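PDB 4YHC: sterol regulatory element-binding protein cleavage-activating protein from Schizosaccharomyces pombe, which escorts the transcription factor precursor Sre1 for proteolytic processing when sterol or oxygen is scarce, seen here through its WD40 domain. Local coordinates for residues V25-Q30 with V55-R60; P117-N122 with E144-I149; Y302-E307 with L342-H347; G405-W410 with K428-L433. The protein carries 9 engineered substitutions. One frame throughout, in Å; residues are numbered along the deposited sequence.

Contact 1 of 4, residues V25-Q30 with V55-R60; sequences VPVHHQ and VVWDLR
Trp57 swings its CG anti to the backbone N (chi1 173°) and Val25 does the same with CG1 (chi1 161°), and from these positions the valine methyl meets the indole of the WD dipeptide. This is a WD40 propeller at the joint between two blades: 25-30 is the loop leaving strand 20-24, the outermost strand of a sheet, paired with 456-462, and 55-58 belongs to the next blade, predicted to be WD repeat 1. Val25 CG1 makes a CH-pi contact over the face, 4.0 Å from the centroid of the six-membered ring of Trp57. At the far corner of the same ring Pro26 crosses the indole at about a right angle, with CD 3.3 Å from Trp57 CH2. An alanine in place of Trp57 would probably leave Val25 CG1 and the Pro26 ring without their packing partner and open a gap between loop and strand. Farther along, His29 lays one face of its imidazole against Val55, whose CG2 sits 3.6 Å from His29 NE2. Both ring nitrogens are held as well, ND1 by Ser53 and NE2 by Ser47, which fixes the rotation of the imidazole while the methyl packs on it. Between the two aromatic groups, Val27 CG1 rests 3.9 Å from Val55 CG1.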
loop_
_atom_site.group_PDB
_atom_site.type_symbol
_atom_site.label_atom_id
_atom_site.label_comp_id
_atom_site.label_asym_id
_atom_site.label_seq_id
_atom_site.Cartn_x
_atom_site.Cartn_y
_atom_site.Cartn_z
ATOM N N VAL A 25 -1.630 -9.805 16.649
ATOM C CA VAL A 25 -0.167 -9.794 16.594
ATOM C C VAL A 25 0.243 -9.739 18.057
ATOM O O VAL A 25 -0.363 -9.012 18.806
ATOM C CB VAL A 25 0.335 -8.533 15.891
ATOM C CG1 VAL A 25 1.778 -8.265 16.232
ATOM C CG2 VAL A 25 0.119 -8.638 14.379
ATOM N N PRO A 26 1.224 -10.536 18.470
ATOM C CA PRO A 26 1.501 -10.705 19.899
ATOM C C PRO A 26 2.073 -9.497 20.628
ATOM O O PRO A 26 2.107 -9.532 21.848
ATOM C CB PRO A 26 2.514 -11.862 19.958
ATOM C CG PRO A 26 2.840 -12.228 18.585
ATOM C CD PRO A 26 2.065 -11.394 17.624
ATOM N N VAL A 27 2.478 -8.452 19.921
ATOM C CA VAL A 27 2.996 -7.228 20.553
ATOM C C VAL A 27 2.005 -6.086 20.405
ATOM O O VAL A 27 1.190 -6.102 19.486
ATOM C CB VAL A 27 4.408 -6.882 20.006
ATOM C CG1 VAL A 27 4.914 -5.529 20.515
ATOM C CG2 VAL A 27 5.369 -7.945 20.479
ATOM N N HIS A 28 2.015 -5.137 21.340
ATOM C CA HIS A 28 1.153 -3.962 21.217
ATOM C C HIS A 28 1.723 -2.692 21.839
ATOM O O HIS A 28 2.742 -2.709 22.458
ATOM C CB HIS A 28 -0.224 -4.256 21.803
ATOM C CG HIS A 28 -0.192 -4.600 23.248
ATOM N ND1 HIS A 28 -0.161 -3.636 24.240
ATOM C CD2 HIS A 28 -0.169 -5.799 23.876
ATOM C CE1 HIS A 28 -0.110 -4.227 25.421
ATOM N NE2 HIS A 28 -0.121 -5.539 25.228
ATOM N N HIS A 29 1.035 -1.592 21.625
ATOM C CA HIS A 29 1.470 -0.267 22.038
ATOM C C HIS A 29 0.662 0.093 23.291
ATOM O O HIS A 29 -0.358 -0.540 23.562
ATOM C CB HIS A 29 1.126 0.743 20.971
ATOM C CG HIS A 29 1.925 0.601 19.724
ATOM N ND1 HIS A 29 2.940 1.462 19.395
ATOM C CD2 HIS A 29 1.841 -0.293 18.697
ATOM C CE1 HIS A 29 3.462 1.114 18.230
ATOM N NE2 HIS A 29 2.785 0.073 17.767
ATOM N N GLN A 30 1.102 1.119 24.003
ATOM C CA GLN A 30 0.388 1.556 25.217
ATOM C C GLN A 30 -0.687 2.522 24.902
ATOM O O GLN A 30 -1.618 2.600 25.665
ATOM C CB GLN A 30 1.331 2.166 26.260
ATOM C CG GLN A 30 1.483 1.297 27.496
ATOM C CD GLN A 30 2.096 -0.041 27.176
ATOM O OE1 GLN A 30 3.170 -0.102 26.600
ATOM N NE2 GLN A 30 1.426 -1.116 27.552
ATOM N N VAL A 55 6.995 -0.222 16.766
ATOM C CA VAL A 55 7.212 -1.656 16.760
ATOM C C VAL A 55 7.469 -2.078 15.305
ATOM O O VAL A 55 6.649 -1.762 14.370
ATOM C CB VAL A 55 5.978 -2.426 17.323
ATOM C CG1 VAL A 55 6.207 -3.928 17.225
ATOM C CG2 VAL A 55 5.625 -1.986 18.769
ATOM N N VAL A 56 8.597 -2.732 15.084
ATOM C CA VAL A 56 8.819 -3.334 13.827
ATOM C C VAL A 56 8.856 -4.882 13.963
ATOM O O VAL A 56 9.482 -5.452 14.877
ATOM C CB VAL A 56 9.849 -2.627 12.900
ATOM C CG1 VAL A 56 10.493 -1.377 13.489
ATOM C CG2 VAL A 56 10.693 -3.518 12.035
ATOM N N TRP A 57 8.100 -5.503 13.055
ATOM C CA TRP A 57 7.638 -6.901 13.220
ATOM C C TRP A 57 7.935 -7.629 11.948
ATOM O O TRP A 57 7.607 -7.144 10.891
ATOM C CB TRP A 57 6.127 -6.832 13.509
ATOM C CG TRP A 57 5.457 -8.151 13.545
ATOM C CD1 TRP A 57 4.691 -8.735 12.549
ATOM C CD2 TRP A 57 5.469 -9.044 14.633
ATOM N NE1 TRP A 57 4.221 -9.943 12.998
ATOM C CE2 TRP A 57 4.702 -10.158 14.270
ATOM C CE3 TRP A 57 6.044 -8.998 15.911
ATOM C CZ2 TRP A 57 4.501 -11.219 15.132
ATOM C CZ3 TRP A 57 5.866 -10.079 16.764
ATOM C CH2 TRP A 57 5.093 -11.160 16.369
ATOM N N ASP A 58 8.558 -8.811 12.056
ATOM C CA ASP A 58 8.799 -9.701 10.927
ATOM C C ASP A 58 7.569 -10.597 10.708
ATOM O O ASP A 58 7.217 -11.432 11.517
ATOM C CB ASP A 58 10.066 -10.578 11.135
ATOM C CG ASP A 58 10.455 -11.268 9.865
ATOM O OD1 ASP A 58 9.679 -12.147 9.403
ATOM O OD2 ASP A 58 11.447 -10.841 9.207
ATOM N N LEU A 59 6.899 -10.404 9.613
ATOM C CA LEU A 59 5.572 -11.004 9.399
ATOM C C LEU A 59 5.678 -12.550 9.276
ATOM O O LEU A 59 4.876 -13.265 9.821
ATOM C CB LEU A 59 5.047 -10.470 8.084
ATOM C CG LEU A 59 3.980 -9.351 7.971
ATOM C CD1 LEU A 59 3.514 -8.766 9.245
ATOM C CD2 LEU A 59 4.338 -8.267 6.989
ATOM N N ARG A 60 6.640 -13.024 8.493
ATOM C CA ARG A 60 6.716 -14.463 8.239
ATOM C C ARG A 60 7.346 -15.206 9.407
ATOM O O ARG A 60 6.958 -16.334 9.671
ATOM C CB ARG A 60 7.464 -14.736 6.957
ATOM C CG ARG A 60 6.775 -14.175 5.716
ATOM C CD ARG A 60 5.253 -14.442 5.669
ATOM N NE ARG A 60 4.629 -13.647 4.611
ATOM C CZ ARG A 60 4.301 -14.102 3.399
ATOM N NH1 ARG A 60 4.516 -15.372 3.052
ATOM N NH2 ARG A 60 3.736 -13.264 2.530
#

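Contact 2 of 4, residues P117-N122 with E144-I149; sequences PNSKLN and ESSGEI
Leu121 and Glu144 form an antiparallel non-hydrogen-bonded pair, their CA atoms 4.8 Å apart, where strands 121-127 and 136-144 of a four-stranded propeller blade meet; one residue on, Ser145 N donates to Lys120 O at 3.0 Å. The blade is predicted to be WD repeat 3, and Glu144 to Gly147 make the type I turn into its third strand, closed by Gly147 N to Glu144 O. Leu121 and Glu144 lie side by side on one face of the sheet and point the same way, with Leu121 CD2 3.5 Å from Glu144 CG. Ser119 OG reaches toward Glu144 OE1, a hydrogen bond of doubtful detail because the place of that oxygen is less sure. Lys116 offers the carboxylate a long, weak ion pair. An alanine in place of Glu144 would probably leave the Ser119 hydroxyl without this acceptor and open a gap beside the Leu121 methyl. The Ser145 side chain stands in for a strand carbonyl: with chi1 at 37°, OG sits between the backbone N and the carbonyl carbon and accepts from Lys120 N at 3.1 Å.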
loop_
_atom_site.group_PDB
_atom_site.type_symbol
_atom_site.label_atom_id
_atom_site.label_comp_id
_atom_site.label_asym_id
_atom_site.label_seq_id
_atom_site.Cartn_x
_atom_site.Cartn_y
_atom_site.Cartn_z
ATOM N N PRO A 117 7.940 23.077 8.802
ATOM C CA PRO A 117 6.705 22.808 9.579
ATOM C C PRO A 117 5.837 24.040 9.713
ATOM O O PRO A 117 6.394 25.086 10.010
ATOM C CB PRO A 117 7.223 22.369 10.951
ATOM C CG PRO A 117 8.620 22.851 11.022
ATOM C CD PRO A 117 9.129 22.788 9.620
ATOM N N ASN A 118 4.514 23.964 9.533
ATOM C CA ASN A 118 3.721 22.721 9.436
ATOM C C ASN A 118 3.703 22.092 8.020
ATOM O O ASN A 118 2.678 22.119 7.326
ATOM C CB ASN A 118 2.252 22.969 9.868
ATOM C CG ASN A 118 2.121 23.744 11.172
ATOM O OD1 ASN A 118 2.413 24.933 11.224
ATOM N ND2 ASN A 118 1.634 23.083 12.217
ATOM N N SER A 119 4.833 21.519 7.612
ATOM C CA SER A 119 4.959 20.797 6.369
ATOM C C SER A 119 4.651 19.349 6.683
ATOM O O SER A 119 5.096 18.811 7.696
ATOM C CB SER A 119 6.375 20.932 5.812
ATOM O OG SER A 119 6.384 20.696 4.420
ATOM N N LYS A 120 3.833 18.762 5.833
ATOM C CA LYS A 120 3.538 17.360 5.853
ATOM C C LYS A 120 4.564 16.658 4.932
ATOM O O LYS A 120 4.825 17.118 3.842
ATOM C CB LYS A 120 2.100 17.139 5.367
ATOM C CG LYS A 120 1.069 17.078 6.488
ATOM C CD LYS A 120 0.877 18.388 7.261
ATOM C CE LYS A 120 0.221 18.132 8.618
ATOM N NZ LYS A 120 -0.721 19.193 9.070
ATOM N N LEU A 121 5.125 15.551 5.394
ATOM C CA LEU A 121 6.102 14.791 4.613
ATOM C C LEU A 121 5.583 13.476 4.072
ATOM O O LEU A 121 4.864 12.762 4.765
ATOM C CB LEU A 121 7.298 14.431 5.486
ATOM C CG LEU A 121 8.140 15.547 6.044
ATOM C CD1 LEU A 121 9.474 14.911 6.444
ATOM C CD2 LEU A 121 8.365 16.690 5.059
ATOM N N ASN A 122 6.015 13.133 2.872
ATOM C CA ASN A 122 5.964 11.758 2.415
ATOM C C ASN A 122 7.380 11.340 2.084
ATOM O O ASN A 122 8.071 12.132 1.450
ATOM C CB ASN A 122 5.080 11.685 1.205
ATOM C CG ASN A 122 4.638 10.282 0.900
ATOM O OD1 ASN A 122 4.773 9.373 1.731
ATOM N ND2 ASN A 122 4.106 10.087 -0.308
ATOM N N GLU A 144 7.441 17.269 0.323
ATOM C CA GLU A 144 6.721 18.180 1.205
ATOM C C GLU A 144 5.451 18.667 0.575
ATOM O O GLU A 144 5.380 18.924 -0.610
ATOM C CB GLU A 144 7.578 19.377 1.556
ATOM C CG GLU A 144 8.725 19.054 2.489
ATOM C CD GLU A 144 9.561 20.287 2.765
ATOM O OE1 GLU A 144 8.989 21.246 3.372
ATOM O OE2 GLU A 144 10.763 20.295 2.358
ATOM N N SER A 145 4.416 18.775 1.371
ATOM C CA SER A 145 3.142 19.268 0.813
ATOM C C SER A 145 3.268 20.659 0.194
ATOM O O SER A 145 2.478 21.029 -0.667
ATOM C CB SER A 145 2.106 19.278 1.899
ATOM O OG SER A 145 2.768 19.657 3.080
ATOM N N SER A 146 4.308 21.376 0.621
ATOM C CA SER A 146 4.682 22.685 0.099
ATOM C C SER A 146 5.019 22.651 -1.395
ATOM O O SER A 146 4.922 23.660 -2.059
ATOM C CB SER A 146 5.878 23.246 0.910
ATOM O OG SER A 146 7.124 22.631 0.536
ATOM N N GLY A 147 5.403 21.500 -1.930
ATOM C CA GLY A 147 5.802 21.430 -3.321
ATOM C C GLY A 147 7.279 21.222 -3.494
ATOM O O GLY A 147 7.752 21.096 -4.598
ATOM N N GLU A 148 7.985 21.132 -2.384
ATOM C CA GLU A 148 9.422 20.853 -2.331
ATOM C C GLU A 148 9.693 19.338 -2.371
ATOM O O GLU A 148 9.054 18.589 -1.655
ATOM C CB GLU A 148 9.918 21.432 -1.011
ATOM C CG GLU A 148 11.268 22.067 -1.011
ATOM C CD GLU A 148 11.278 23.380 -0.237
ATOM O OE1 GLU A 148 10.205 23.763 0.306
ATOM O OE2 GLU A 148 12.359 24.035 -0.187
ATOM N N ILE A 149 10.609 18.899 -3.226
ATOM C CA ILE A 149 11.051 17.528 -3.255
ATOM C C ILE A 149 12.557 17.499 -3.139
ATOM O O ILE A 149 13.262 18.035 -4.022
ATOM C CB ILE A 149 10.701 16.854 -4.582
ATOM C CG1 ILE A 149 9.209 16.841 -4.780
ATOM C CG2 ILE A 149 11.228 15.433 -4.621
ATOM C CD1 ILE A 149 8.828 16.444 -6.170
#

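Contact 3 of 4, residues Y302-E307 with L342-H347; sequences YYYGNE and LQENIH
Tyr302 and Ile346 pack tightly in the antiparallel pairing of strands 299-304 and 344-349, neighbours in a propeller blade whose chain makes a long excursion between them. Ile346 points the same way as Tyr302 and lies over one face of its ring, with Ile346 CG1 above the centre, 3.8 Å from the Tyr302 centroid and 6° off the normal, and Ile346 CD1 3.6 Å from Tyr302 CZ. Tyr303 and Asn345 form the hydrogen-bonded pair, Tyr303 N to Asn345 O and Asn345 N to Tyr303 O both at 2.8 Å. On the opposite face of the sheet, the Asn345 amide approaches the edge of the Tyr303 ring.

The looser part is polar. Glu344 is exposed, and Gln343 crosses the poorly ordered Asn306 at about a right angle; Asn306 OD1 is buried without a polar partner. A water ties Glu344 to the buried Tyr304, whose ring also meets Phe258 and Phe289. Lying in the plane of the Tyr304 ring, the water accepts from Tyr304 OH at 2.7 Å and donates to Glu344 OE2 at 2.8 Å.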
loop_
_atom_site.group_PDB
_atom_site.type_symbol
_atom_site.label_atom_id
_atom_site.label_comp_id
_atom_site.label_asym_id
_atom_site.label_seq_id
_atom_site.Cartn_x
_atom_site.Cartn_y
_atom_site.Cartn_z
ATOM N N TYR A 302 -14.410 -2.232 -6.952
ATOM C CA TYR A 302 -14.724 -2.629 -8.295
ATOM C C TYR A 302 -13.677 -3.650 -8.715
ATOM O O TYR A 302 -12.441 -3.391 -8.562
ATOM C CB TYR A 302 -14.645 -1.431 -9.218
ATOM C CG TYR A 302 -15.844 -0.535 -9.250
ATOM C CD1 TYR A 302 -16.377 -0.012 -8.094
ATOM C CD2 TYR A 302 -16.409 -0.163 -10.463
ATOM C CE1 TYR A 302 -17.457 0.859 -8.125
ATOM C CE2 TYR A 302 -17.516 0.692 -10.515
ATOM C CZ TYR A 302 -18.019 1.194 -9.337
ATOM O OH TYR A 302 -19.021 2.063 -9.408
ATOM N N TYR A 303 -14.157 -4.786 -9.147
ATOM C CA TYR A 303 -13.354 -5.914 -9.602
ATOM C C TYR A 303 -13.640 -6.184 -11.082
ATOM O O TYR A 303 -14.840 -6.362 -11.506
ATOM C CB TYR A 303 -13.702 -7.153 -8.771
ATOM C CG TYR A 303 -13.049 -8.418 -9.264
ATOM C CD1 TYR A 303 -11.710 -8.735 -8.912
ATOM C CD2 TYR A 303 -13.744 -9.316 -10.062
ATOM C CE1 TYR A 303 -11.106 -9.911 -9.371
ATOM C CE2 TYR A 303 -13.168 -10.492 -10.506
ATOM C CZ TYR A 303 -11.847 -10.785 -10.133
ATOM O OH TYR A 303 -11.275 -11.929 -10.609
ATOM N N TYR A 304 -12.577 -6.205 -11.879
ATOM C CA TYR A 304 -12.676 -6.470 -13.307
ATOM C C TYR A 304 -11.950 -7.759 -13.668
ATOM O O TYR A 304 -10.783 -7.933 -13.328
ATOM C CB TYR A 304 -12.063 -5.326 -14.117
ATOM C CG TYR A 304 -12.587 -3.949 -13.791
ATOM C CD1 TYR A 304 -11.996 -3.180 -12.803
ATOM C CD2 TYR A 304 -13.660 -3.411 -14.485
ATOM C CE1 TYR A 304 -12.465 -1.917 -12.507
ATOM C CE2 TYR A 304 -14.137 -2.148 -14.195
ATOM C CZ TYR A 304 -13.534 -1.407 -13.205
ATOM O OH TYR A 304 -14.001 -0.150 -12.911
ATOM N N GLY A 305 -12.635 -8.654 -14.367
ATOM C CA GLY A 305 -11.995 -9.856 -14.867
ATOM C C GLY A 305 -12.799 -11.134 -14.760
ATOM O O GLY A 305 -13.697 -11.256 -13.930
ATOM N N ASN A 306 -12.459 -12.094 -15.612
ATOM C CA ASN A 306 -13.049 -13.423 -15.561
ATOM C C ASN A 306 -12.219 -14.325 -14.658
ATOM O O ASN A 306 -12.589 -15.467 -14.397
ATOM C CB ASN A 306 -13.144 -14.023 -16.964
ATOM C CG ASN A 306 -13.754 -13.066 -17.967
ATOM O OD1 ASN A 306 -13.882 -11.872 -17.704
ATOM N ND2 ASN A 306 -14.139 -13.589 -19.125
ATOM N N GLU A 307 -11.091 -13.793 -14.189
ATOM C CA GLU A 307 -10.213 -14.486 -13.245
ATOM C C GLU A 307 -9.190 -15.404 -13.915
ATOM O O GLU A 307 -9.256 -15.657 -15.119
ATOM C CB GLU A 307 -11.026 -15.257 -12.202
ATOM C CG GLU A 307 -10.188 -16.036 -11.199
ATOM C CD GLU A 307 -9.102 -15.196 -10.554
ATOM O OE1 GLU A 307 -8.356 -15.737 -9.713
ATOM O OE2 GLU A 307 -8.991 -13.997 -10.884
ATOM N N LEU A 342 -14.166 -6.522 -20.359
ATOM C CA LEU A 342 -13.981 -6.878 -18.945
ATOM C C LEU A 342 -15.307 -6.860 -18.210
ATOM O O LEU A 342 -16.065 -5.938 -18.386
ATOM C CB LEU A 342 -13.059 -5.847 -18.292
ATOM C CG LEU A 342 -11.589 -6.140 -18.630
ATOM C CD1 LEU A 342 -10.727 -4.940 -18.295
ATOM C CD2 LEU A 342 -11.173 -7.415 -17.902
ATOM N N GLN A 343 -15.556 -7.852 -17.369
ATOM C CA GLN A 343 -16.750 -7.819 -16.504
ATOM C C GLN A 343 -16.451 -7.115 -15.158
ATOM O O GLN A 343 -15.448 -7.360 -14.553
ATOM C CB GLN A 343 -17.228 -9.246 -16.245
ATOM C CG GLN A 343 -16.933 -10.175 -17.412
ATOM C CD GLN A 343 -18.047 -11.157 -17.684
ATOM O OE1 GLN A 343 -18.914 -10.901 -18.518
ATOM N NE2 GLN A 343 -18.039 -12.280 -16.978
ATOM N N GLU A 344 -17.362 -6.280 -14.706
ATOM C CA GLU A 344 -17.200 -5.400 -13.580
ATOM C C GLU A 344 -18.161 -5.834 -12.493
ATOM O O GLU A 344 -19.346 -6.010 -12.749
ATOM C CB GLU A 344 -17.509 -3.991 -13.984
ATOM C CG GLU A 344 -18.158 -3.138 -12.908
ATOM C CD GLU A 344 -18.734 -1.844 -13.472
ATOM O OE1 GLU A 344 -19.930 -1.503 -13.212
ATOM O OE2 GLU A 344 -17.979 -1.156 -14.181
ATOM N N ASN A 345 -17.624 -6.071 -11.306
ATOM C CA ASN A 345 -18.387 -6.534 -10.174
ATOM C C ASN A 345 -18.093 -5.534 -9.047
ATOM O O ASN A 345 -16.946 -5.171 -8.861
ATOM C CB ASN A 345 -17.960 -7.936 -9.798
ATOM C CG ASN A 345 -18.440 -8.981 -10.809
ATOM O OD1 ASN A 345 -19.656 -9.192 -10.986
ATOM N ND2 ASN A 345 -17.492 -9.649 -11.476
ATOM N N ILE A 346 -19.128 -5.092 -8.345
ATOM C CA ILE A 346 -19.048 -4.005 -7.421
ATOM C C ILE A 346 -19.499 -4.499 -6.066
ATOM O O ILE A 346 -20.527 -5.139 -5.916
ATOM C CB ILE A 346 -19.966 -2.852 -7.869
ATOM C CG1 ILE A 346 -19.564 -2.363 -9.229
ATOM C CG2 ILE A 346 -19.953 -1.673 -6.907
ATOM C CD1 ILE A 346 -20.544 -1.339 -9.791
ATOM N N HIS A 347 -18.721 -4.205 -5.053
ATOM C CA HIS A 347 -19.075 -4.589 -3.710
ATOM C C HIS A 347 -18.981 -3.312 -2.889
ATOM O O HIS A 347 -17.891 -2.671 -2.819
ATOM C CB HIS A 347 -18.069 -5.629 -3.210
ATOM C CG HIS A 347 -18.344 -6.136 -1.834
ATOM N ND1 HIS A 347 -19.362 -7.022 -1.554
ATOM C CD2 HIS A 347 -17.790 -5.818 -0.639
ATOM C CE1 HIS A 347 -19.416 -7.238 -0.249
ATOM N NE2 HIS A 347 -18.474 -6.517 0.323
HETATM O O HOH W 1 -15.907 0.683 -14.594
#

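Contact 4 of 4, residues G405-W410 with K428-L433; sequences GETQVW and KMYNSL
Gln408 and Met429 are the antiparallel hydrogen-bonded pair of the hairpin made by strands 406-416 and 421-432: Met429 N reaches Gln408 O at 2.7 Å and Gln408 N reaches Met429 O at 2.9 Å. In this antiparallel sheet of the propeller, 363-374 lies beside 406-416 and 6-8 beside 421-432; 405-410 falls in the predicted WD repeat 5. Toward its end the second strand turns a corner through a type II turn from Met429 to Ser432, and the bond from Ser432 N to Glu406 O is weak.

The side chains gather round the side-chain amide oxygen of Gln408, OE1. Trp410 NE1 donates to Gln408 OE1 at 3.0 Å, with that oxygen nearly in the indole plane, and Ser432 OG donates to it at 2.7 Å. The hydroxyl stands 62° out of the amide plane, on the opposite face from the indole N-H. Met429 completes the cluster with a Met-aromatic contact: CE lies over one face of the Trp410 five-membered ring, offset toward the rim, and SD is 3.7 Å from Trp410 NE1.

Gln408 NE2 donates to Ile434 O, and Ile434 N to Ser432 OG. With donors on both faces of its oxygen and an acceptor for its nitrogen, the amide has a fixed orientation; flipped, it would probably set its NH2 group against the indole N-H.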
loop_
_atom_site.group_PDB
_atom_site.type_symbol
_atom_site.label_atom_id
_atom_site.label_comp_id
_atom_site.label_asym_id
_atom_site.label_seq_id
_atom_site.Cartn_x
_atom_site.Cartn_y
_atom_site.Cartn_z
ATOM N N GLY A 405 -14.991 -3.953 33.091
ATOM C CA GLY A 405 -14.594 -4.410 31.764
ATOM C C GLY A 405 -15.814 -4.756 30.939
ATOM O O GLY A 405 -16.928 -4.786 31.457
ATOM N N GLU A 406 -15.631 -5.016 29.650
ATOM C CA GLU A 406 -16.776 -5.326 28.811
ATOM C C GLU A 406 -16.529 -6.420 27.786
ATOM O O GLU A 406 -15.400 -6.662 27.332
ATOM C CB GLU A 406 -17.313 -4.061 28.119
ATOM C CG GLU A 406 -16.317 -3.322 27.260
ATOM C CD GLU A 406 -16.946 -2.119 26.564
ATOM O OE1 GLU A 406 -17.556 -2.301 25.480
ATOM O OE2 GLU A 406 -16.834 -0.986 27.104
ATOM N N THR A 407 -17.643 -7.028 27.416
ATOM C CA THR A 407 -17.709 -8.102 26.482
ATOM C C THR A 407 -18.215 -7.499 25.155
ATOM O O THR A 407 -19.155 -6.715 25.156
ATOM C CB THR A 407 -18.666 -9.199 27.017
ATOM O OG1 THR A 407 -18.036 -9.853 28.131
ATOM C CG2 THR A 407 -18.984 -10.181 25.981
ATOM N N GLN A 408 -17.541 -7.830 24.052
ATOM C CA GLN A 408 -17.861 -7.294 22.745
ATOM C C GLN A 408 -18.043 -8.409 21.759
ATOM O O GLN A 408 -17.327 -9.420 21.807
ATOM C CB GLN A 408 -16.719 -6.391 22.250
ATOM C CG GLN A 408 -16.460 -5.143 23.064
ATOM C CD GLN A 408 -15.099 -4.497 22.782
ATOM O OE1 GLN A 408 -14.267 -5.019 22.029
ATOM N NE2 GLN A 408 -14.845 -3.390 23.444
ATOM N N VAL A 409 -18.978 -8.257 20.847
ATOM C CA VAL A 409 -19.132 -9.193 19.796
ATOM C C VAL A 409 -18.670 -8.465 18.544
ATOM O O VAL A 409 -19.173 -7.348 18.273
ATOM C CB VAL A 409 -20.577 -9.623 19.576
ATOM C CG1 VAL A 409 -20.625 -10.619 18.464
ATOM C CG2 VAL A 409 -21.150 -10.293 20.846
ATOM N N TRP A 410 -17.754 -9.089 17.805
ATOM C CA TRP A 410 -17.268 -8.553 16.484
ATOM C C TRP A 410 -17.670 -9.468 15.367
ATOM O O TRP A 410 -17.906 -10.708 15.579
ATOM C CB TRP A 410 -15.764 -8.407 16.525
ATOM C CG TRP A 410 -15.267 -7.416 17.495
ATOM C CD1 TRP A 410 -15.176 -7.559 18.836
ATOM C CD2 TRP A 410 -14.750 -6.104 17.191
ATOM N NE1 TRP A 410 -14.680 -6.380 19.409
ATOM C CE2 TRP A 410 -14.344 -5.513 18.405
ATOM C CE3 TRP A 410 -14.543 -5.399 15.999
ATOM C CZ2 TRP A 410 -13.831 -4.230 18.477
ATOM C CZ3 TRP A 410 -13.966 -4.107 16.059
ATOM C CH2 TRP A 410 -13.642 -3.535 17.299
ATOM N N LYS A 428 -16.452 -13.217 19.791
ATOM C CA LYS A 428 -16.825 -12.613 21.073
ATOM C C LYS A 428 -15.606 -12.451 21.951
ATOM O O LYS A 428 -14.901 -13.425 22.190
ATOM C CB LYS A 428 -17.857 -13.474 21.798
ATOM C CG LYS A 428 -18.215 -12.904 23.140
ATOM C CD LYS A 428 -19.005 -13.883 24.020
ATOM C CE LYS A 428 -20.515 -13.859 23.793
ATOM N NZ LYS A 428 -21.280 -14.135 25.073
ATOM N N MET A 429 -15.379 -11.248 22.456
ATOM C CA MET A 429 -14.217 -10.931 23.286
ATOM C C MET A 429 -14.698 -10.634 24.713
ATOM O O MET A 429 -15.446 -9.641 24.952
ATOM C CB MET A 429 -13.474 -9.681 22.771
ATOM C CG MET A 429 -12.883 -9.803 21.347
ATOM S SD MET A 429 -11.912 -8.312 20.939
ATOM C CE MET A 429 -11.383 -8.630 19.275
ATOM N N TYR A 430 -14.286 -11.500 25.632
ATOM C CA TYR A 430 -14.709 -11.404 27.031
ATOM C C TYR A 430 -13.721 -10.552 27.771
ATOM O O TYR A 430 -12.553 -10.821 27.748
ATOM C CB TYR A 430 -14.772 -12.791 27.673
ATOM C CG TYR A 430 -15.341 -12.679 29.040
ATOM C CD1 TYR A 430 -16.704 -12.531 29.217
ATOM C CD2 TYR A 430 -14.524 -12.624 30.148
ATOM C CE1 TYR A 430 -17.246 -12.402 30.477
ATOM C CE2 TYR A 430 -15.051 -12.498 31.426
ATOM C CZ TYR A 430 -16.416 -12.391 31.579
ATOM O OH TYR A 430 -16.959 -12.249 32.826
ATOM N N ASN A 431 -14.196 -9.490 28.384
ATOM C CA ASN A 431 -13.311 -8.505 28.999
ATOM C C ASN A 431 -12.302 -7.839 28.018
ATOM O O ASN A 431 -11.064 -7.729 28.280
ATOM C CB ASN A 431 -12.577 -9.085 30.177
ATOM C CG ASN A 431 -12.230 -8.018 31.169
ATOM O OD1 ASN A 431 -12.892 -6.968 31.205
ATOM N ND2 ASN A 431 -11.190 -8.244 31.960
ATOM N N SER A 432 -12.852 -7.462 26.871
ATOM C CA SER A 432 -12.057 -6.794 25.839
ATOM C C SER A 432 -11.325 -5.558 26.361
ATOM O O SER A 432 -11.892 -4.723 27.032
ATOM C CB SER A 432 -12.936 -6.393 24.661
ATOM O OG SER A 432 -12.170 -5.679 23.679
ATOM N N LEU A 433 -10.064 -5.410 26.000
ATOM C CA LEU A 433 -9.376 -4.133 26.198
ATOM C C LEU A 433 -9.432 -3.177 24.969
ATOM O O LEU A 433 -8.672 -2.223 24.874
ATOM C CB LEU A 433 -7.936 -4.432 26.548
ATOM C CG LEU A 433 -7.678 -4.774 28.012
ATOM C CD1 LEU A 433 -8.812 -5.523 28.694
ATOM C CD2 LEU A 433 -6.373 -5.523 28.110
#

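Contact 1 bridges two blades, while contacts 2, 3 and 4 each lie within one sheet; all follow one another along the chain. Contacts 1 and 4 are the nearest neighbours, with centres 21 Å apart and closest atoms about 7 Å, on the same side of the domain centre. Contact 3 lies across that centre from contact 1 (centres 35 Å apart) and contact 2 (37 Å). Contacts 2 and 4 are the most distant, 41 Å between centres. By similarity, contacts 2, 3 and 4 fall inside the region that interacts with Sre1, whereas contact 1 precedes it; a citrate, probably from the crystallisation liquor, hydrogen-bonds to Arg60 at the end of segment 55-60.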